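Local atomic coordinates of putative phospholipase A2 (PDB entry 2WG9), a protein that probably catalyses the calcium-dependent hydrolysis of the 2-acyl ester of phosphoglycerides, releasing a free fatty acid and a lysophospholipid. Residues C19-E24 / S45-E50; Y36-G41 / R51-L56. All coordinates share one frame; numbering follows the deposited sequence. Where two conformers were deposited one is given.

Contact 1: C19-E24 / S45-E50; sequences CSRTCE and SGCPGE
C19 and C47 are joined by a disulfide, SG to SG 2.0 Å, with a torsion of 97° about the sulfur-sulfur bond. The C19 sulfur lies between its own backbone N and carbonyl carbon (chi1 51°), which turns it toward C47.

Two backbone hydrogen bonds run beside the disulfide. S20 N donates to S45 O at 2.9 Å. C47 N donates to S20 O at 3.0 Å. The two hydrogen bonds make a single beta bridge between S20 and G46, in loops without regular strand. G46 CA adds a CH...O contact with S20 O.

Segment 45-50 directly follows the calcium-binding loop of the secretory phospholipase A2 fold, in which Y44 is the last ligand. S45 OG hydrogen-bonds to OD2 of D64, a calcium ligand. A type II beta turn from C47 to E50, with G49 at positive phi, brings E50 back toward R21.

The charged contact is a salt bridge from R21 NH2 to E50 OE2, 3.0 Å. OE2 lies in the guanidinium plane and is met on its anti side. The two planes are 71° apart, and the side chains cross at about a right angle. C47 CB sits over one guanidinium face, offset toward the rim, 3.4 Å from R21 NH2. The other carboxylate oxygen, E50 OE1, forms a salt bridge with K38 NZ.

Water extends this pairing. Water 1 accepts from R21 NH2 and donates to P48 O. Water 2 donates to both R21 O and E50 OE1, the latter at 2.7 Å.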
# COMPACT_ATOMS: atom_id res chain seq x y z
N CYS A 19 -8.75 3.98 11.69
CA CYS A 19 -7.39 3.78 11.21
C CYS A 19 -6.63 2.82 12.13
O CYS A 19 -7.05 2.58 13.27
CB CYS A 19 -6.66 5.12 11.12
SG CYS A 19 -6.77 6.13 12.64
N SER A 20 -5.52 2.27 11.63
CA SER A 20 -4.76 1.28 12.39
C SER A 20 -3.57 1.87 13.14
O SER A 20 -2.88 2.76 12.63
CB SER A 20 -4.27 0.17 11.46
OG SER A 20 -3.38 -0.71 12.13
N ARG A 21 -3.33 1.34 14.33
CA ARG A 21 -2.10 1.59 15.09
C ARG A 21 -1.36 0.27 15.35
O ARG A 21 -0.45 0.22 16.18
CB ARG A 21 -2.41 2.29 16.42
CG ARG A 21 -3.32 3.51 16.31
CD ARG A 21 -3.42 4.26 17.64
NE ARG A 21 -4.34 5.40 17.55
CZ ARG A 21 -4.01 6.61 17.12
NH1 ARG A 21 -4.93 7.57 17.09
NH2 ARG A 21 -2.78 6.88 16.71
N THR A 22 -1.74 -0.78 14.62
CA THR A 22 -1.21 -2.13 14.85
C THR A 22 -0.63 -2.73 13.56
O THR A 22 -1.20 -2.57 12.49
CB THR A 22 -2.28 -3.08 15.47
OG1 THR A 22 -1.92 -4.45 15.23
CG2 THR A 22 -3.64 -2.84 14.86
N CYS A 23 0.51 -3.40 13.69
CA CYS A 23 1.13 -4.08 12.56
C CYS A 23 0.41 -5.39 12.28
O CYS A 23 0.61 -6.38 12.99
CB CYS A 23 2.62 -4.33 12.84
SG CYS A 23 3.56 -2.81 13.14
N GLU A 24 -0.43 -5.38 11.24
CA GLU A 24 -1.23 -6.55 10.87
C GLU A 24 -0.51 -7.48 9.88
O GLU A 24 0.46 -7.10 9.23
CB GLU A 24 -2.59 -6.11 10.30
CG GLU A 24 -3.50 -5.41 11.32
CD GLU A 24 -3.83 -6.29 12.52
OE1 GLU A 24 -4.05 -7.50 12.34
OE2 GLU A 24 -3.86 -5.77 13.65
N SER A 45 -5.57 1.90 6.46
CA SER A 45 -4.46 2.84 6.59
C SER A 45 -4.16 3.19 8.05
O SER A 45 -5.01 2.99 8.92
CB SER A 45 -4.73 4.11 5.78
OG SER A 45 -3.51 4.77 5.44
N GLY A 46 -2.96 3.69 8.29
CA GLY A 46 -2.50 4.00 9.64
C GLY A 46 -3.01 5.34 10.12
O GLY A 46 -3.27 6.24 9.31
N CYS A 47 -3.15 5.47 11.43
CA CYS A 47 -3.57 6.72 12.04
C CYS A 47 -2.47 7.78 11.84
O CYS A 47 -1.30 7.42 11.69
CB CYS A 47 -3.89 6.50 13.52
SG CYS A 47 -5.30 5.37 13.80
N PRO A 48 -2.85 9.07 11.79
CA PRO A 48 -1.83 10.11 11.60
C PRO A 48 -0.68 9.99 12.59
O PRO A 48 -0.88 9.76 13.79
CB PRO A 48 -2.62 11.41 11.81
CG PRO A 48 -4.03 11.04 11.39
CD PRO A 48 -4.21 9.63 11.87
N GLY A 49 0.54 10.07 12.06
CA GLY A 49 1.75 10.00 12.88
C GLY A 49 2.30 8.60 13.11
O GLY A 49 3.43 8.48 13.58
N GLU A 50 1.52 7.56 12.79
CA GLU A 50 1.94 6.17 13.04
C GLU A 50 3.10 5.75 12.16
O GLU A 50 3.01 5.83 10.92
CB GLU A 50 0.79 5.17 12.83
CG GLU A 50 -0.31 5.21 13.88
CD GLU A 50 0.15 4.75 15.25
OE1 GLU A 50 0.95 3.80 15.33
OE2 GLU A 50 -0.31 5.33 16.25
O HOH W 1 -2.86 9.60 15.58
O HOH W 2 1.38 2.30 17.52

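Contact 2: Y36-G41 / R51-L56; sequences YGKYCG and RPCDAL. With CA (calcium ion), chain C; OCA (octanoic acid (caprylic acid)), chain D.
The Y36 ring has L56 CD2 over one face, a CH-pi contact 4.0 Å from the ring centroid and offset toward the rim. D54 OD1 lies in plane at the ring edge, near CE2. The ring and the D54 carboxylate are turned 33° apart. Y36 OH donates a short hydrogen bond, 2.5 Å, to D54 OD2 on its syn lone pair. D54 is the N-cap of helix 55-68. Its chi1 of 65° puts CG between the backbone N and the carbonyl carbon, and from there OD2 takes the Y36 hydroxyl while OD1 accepts from D57 N. The Y39 ring meets P52 CA and the R51 carbonyl carbon with its CE1 edge.

K38 runs extended past C53 SG. Its NZ donates to R51 O at 2.9 Å, on a lone pair in the carbonyl plane, though E50 is its stronger polar partner. C53 SG packs 3.7 Å from G37 CA. C40 SG lies 3.5 Å from L56 O and is in a disulfide with C60.

The loop end of 36-41 supplies two backbone oxygens to the calcium site, Y39 O (2.3 Å) and G41 O. The other ligands are Y44 O, D64 OD2, octanoate O1 and water 3. G41 N donates to the same octanoate O1.

The contact joins the end of strand 35-37 to the start of helix 55-68. Strand 24-26 pairs with G37, and helix 102-125 packs against Y36 and L56.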
# COMPACT_ATOMS: atom_id res chain seq x y z
N TYR A 36 -1.59 -5.64 5.94
CA TYR A 36 -0.18 -5.86 6.25
C TYR A 36 0.38 -4.56 6.82
O TYR A 36 0.21 -3.49 6.21
CB TYR A 36 0.55 -6.27 4.97
CG TYR A 36 2.04 -6.48 5.07
CD1 TYR A 36 2.59 -7.77 5.00
CD2 TYR A 36 2.91 -5.39 5.19
CE1 TYR A 36 3.96 -7.96 5.07
CE2 TYR A 36 4.28 -5.58 5.27
CZ TYR A 36 4.80 -6.86 5.20
OH TYR A 36 6.17 -7.03 5.28
N GLY A 37 1.04 -4.66 7.97
CA GLY A 37 1.55 -3.48 8.67
C GLY A 37 0.38 -2.61 9.10
O GLY A 37 -0.70 -3.13 9.40
N LYS A 38 0.59 -1.30 9.12
CA LYS A 38 -0.46 -0.34 9.48
C LYS A 38 -1.10 0.27 8.23
O LYS A 38 -2.15 0.92 8.33
CB LYS A 38 0.10 0.78 10.38
CG LYS A 38 0.56 0.35 11.76
CD LYS A 38 1.38 1.46 12.42
CE LYS A 38 2.05 1.02 13.71
NZ LYS A 38 2.83 2.14 14.34
N TYR A 39 -0.47 0.07 7.06
CA TYR A 39 -0.82 0.82 5.84
C TYR A 39 -1.17 -0.02 4.59
O TYR A 39 -1.92 0.45 3.74
CB TYR A 39 0.30 1.82 5.47
CG TYR A 39 0.49 2.94 6.48
CD1 TYR A 39 1.43 2.83 7.51
CD2 TYR A 39 -0.26 4.11 6.40
CE1 TYR A 39 1.61 3.86 8.45
CE2 TYR A 39 -0.10 5.14 7.33
CZ TYR A 39 0.83 5.01 8.35
OH TYR A 39 0.99 6.04 9.27
N CYS A 40 -0.62 -1.22 4.46
CA CYS A 40 -0.83 -2.01 3.23
C CYS A 40 -2.18 -2.73 3.21
O CYS A 40 -2.44 -3.62 4.02
CB CYS A 40 0.30 -3.01 2.99
SG CYS A 40 1.95 -2.32 2.70
N GLY A 41 -3.04 -2.33 2.28
CA GLY A 41 -4.36 -2.93 2.14
C GLY A 41 -5.35 -1.93 1.59
O GLY A 41 -5.18 -0.72 1.75
N ARG A 51 4.18 5.31 12.78
CA ARG A 51 5.35 4.83 12.05
C ARG A 51 5.01 3.53 11.32
O ARG A 51 4.33 2.68 11.89
CB ARG A 51 6.53 4.61 13.00
CG ARG A 51 7.86 4.60 12.30
CD ARG A 51 8.94 3.89 13.06
NE ARG A 51 10.09 3.65 12.18
CZ ARG A 51 11.21 3.02 12.53
NH1 ARG A 51 12.17 2.87 11.64
NH2 ARG A 51 11.36 2.56 13.77
N PRO A 52 5.46 3.38 10.06
CA PRO A 52 5.21 2.11 9.38
C PRO A 52 5.99 0.99 10.04
O PRO A 52 6.94 1.24 10.78
CB PRO A 52 5.74 2.34 7.96
CG PRO A 52 5.95 3.79 7.83
CD PRO A 52 6.20 4.32 9.20
N CYS A 53 5.59 -0.25 9.76
CA CYS A 53 6.09 -1.41 10.47
C CYS A 53 7.35 -2.00 9.86
O CYS A 53 8.10 -2.72 10.53
CB CYS A 53 4.99 -2.48 10.53
SG CYS A 53 3.51 -1.90 11.34
N ASP A 54 7.57 -1.71 8.58
CA ASP A 54 8.77 -2.12 7.85
C ASP A 54 8.84 -1.32 6.55
O ASP A 54 8.04 -0.38 6.37
CB ASP A 54 8.82 -3.64 7.60
CG ASP A 54 7.70 -4.16 6.69
OD1 ASP A 54 6.86 -3.37 6.20
OD2 ASP A 54 7.68 -5.38 6.46
N ALA A 55 9.77 -1.68 5.67
CA ALA A 55 9.98 -0.97 4.40
C ALA A 55 8.78 -1.06 3.47
O ALA A 55 8.39 -0.07 2.85
CB ALA A 55 11.24 -1.50 3.69
N LEU A 56 8.19 -2.25 3.38
CA LEU A 56 6.98 -2.44 2.58
C LEU A 56 5.83 -1.60 3.12
O LEU A 56 5.13 -0.95 2.35
CB LEU A 56 6.58 -3.92 2.49
CG LEU A 56 5.39 -4.27 1.58
CD1 LEU A 56 5.58 -3.77 0.14
CD2 LEU A 56 5.11 -5.77 1.61
CA CA C . -3.72 1.18 2.59
C1 OCA D . -1.53 0.51 -0.10
C2 OCA D . -1.09 -0.59 -1.07
C3 OCA D . -1.91 -0.57 -2.35
C4 OCA D . -3.34 -1.10 -2.16
C5 OCA D . -3.37 -2.58 -1.76
C6 OCA D . -3.36 -3.49 -2.98
C7 OCA D . -4.09 -4.81 -2.69
C8 OCA D . -3.10 -5.97 -2.62
O1 OCA D . -2.38 0.21 0.76
O2 OCA D . -0.98 1.62 -0.23
O HOH W 3 -5.70 2.29 1.80

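Contacts 1 and 2 lie 8 Å apart, centre to centre, and their segments alternate along the chain. The C23 to C53 disulfide, SG to SG 2.0 Å, ties 19-24 to 51-56. Y39 is the second join: its OH lies 2.6 Å from E50 O, a probable hydrogen bond, and its CD2 is 3.3 Å from G46 N. The E50 side chain also bridges the two contacts. Contact 2 reaches the calcium ion directly and lines part of the octanoate pocket. Contact 1 reaches the site through S45, whose side chain lies about 4 Å from the ion and, through its bond to D64, stands behind a ligand. H63, the predicted active-site residue, also lines the pocket.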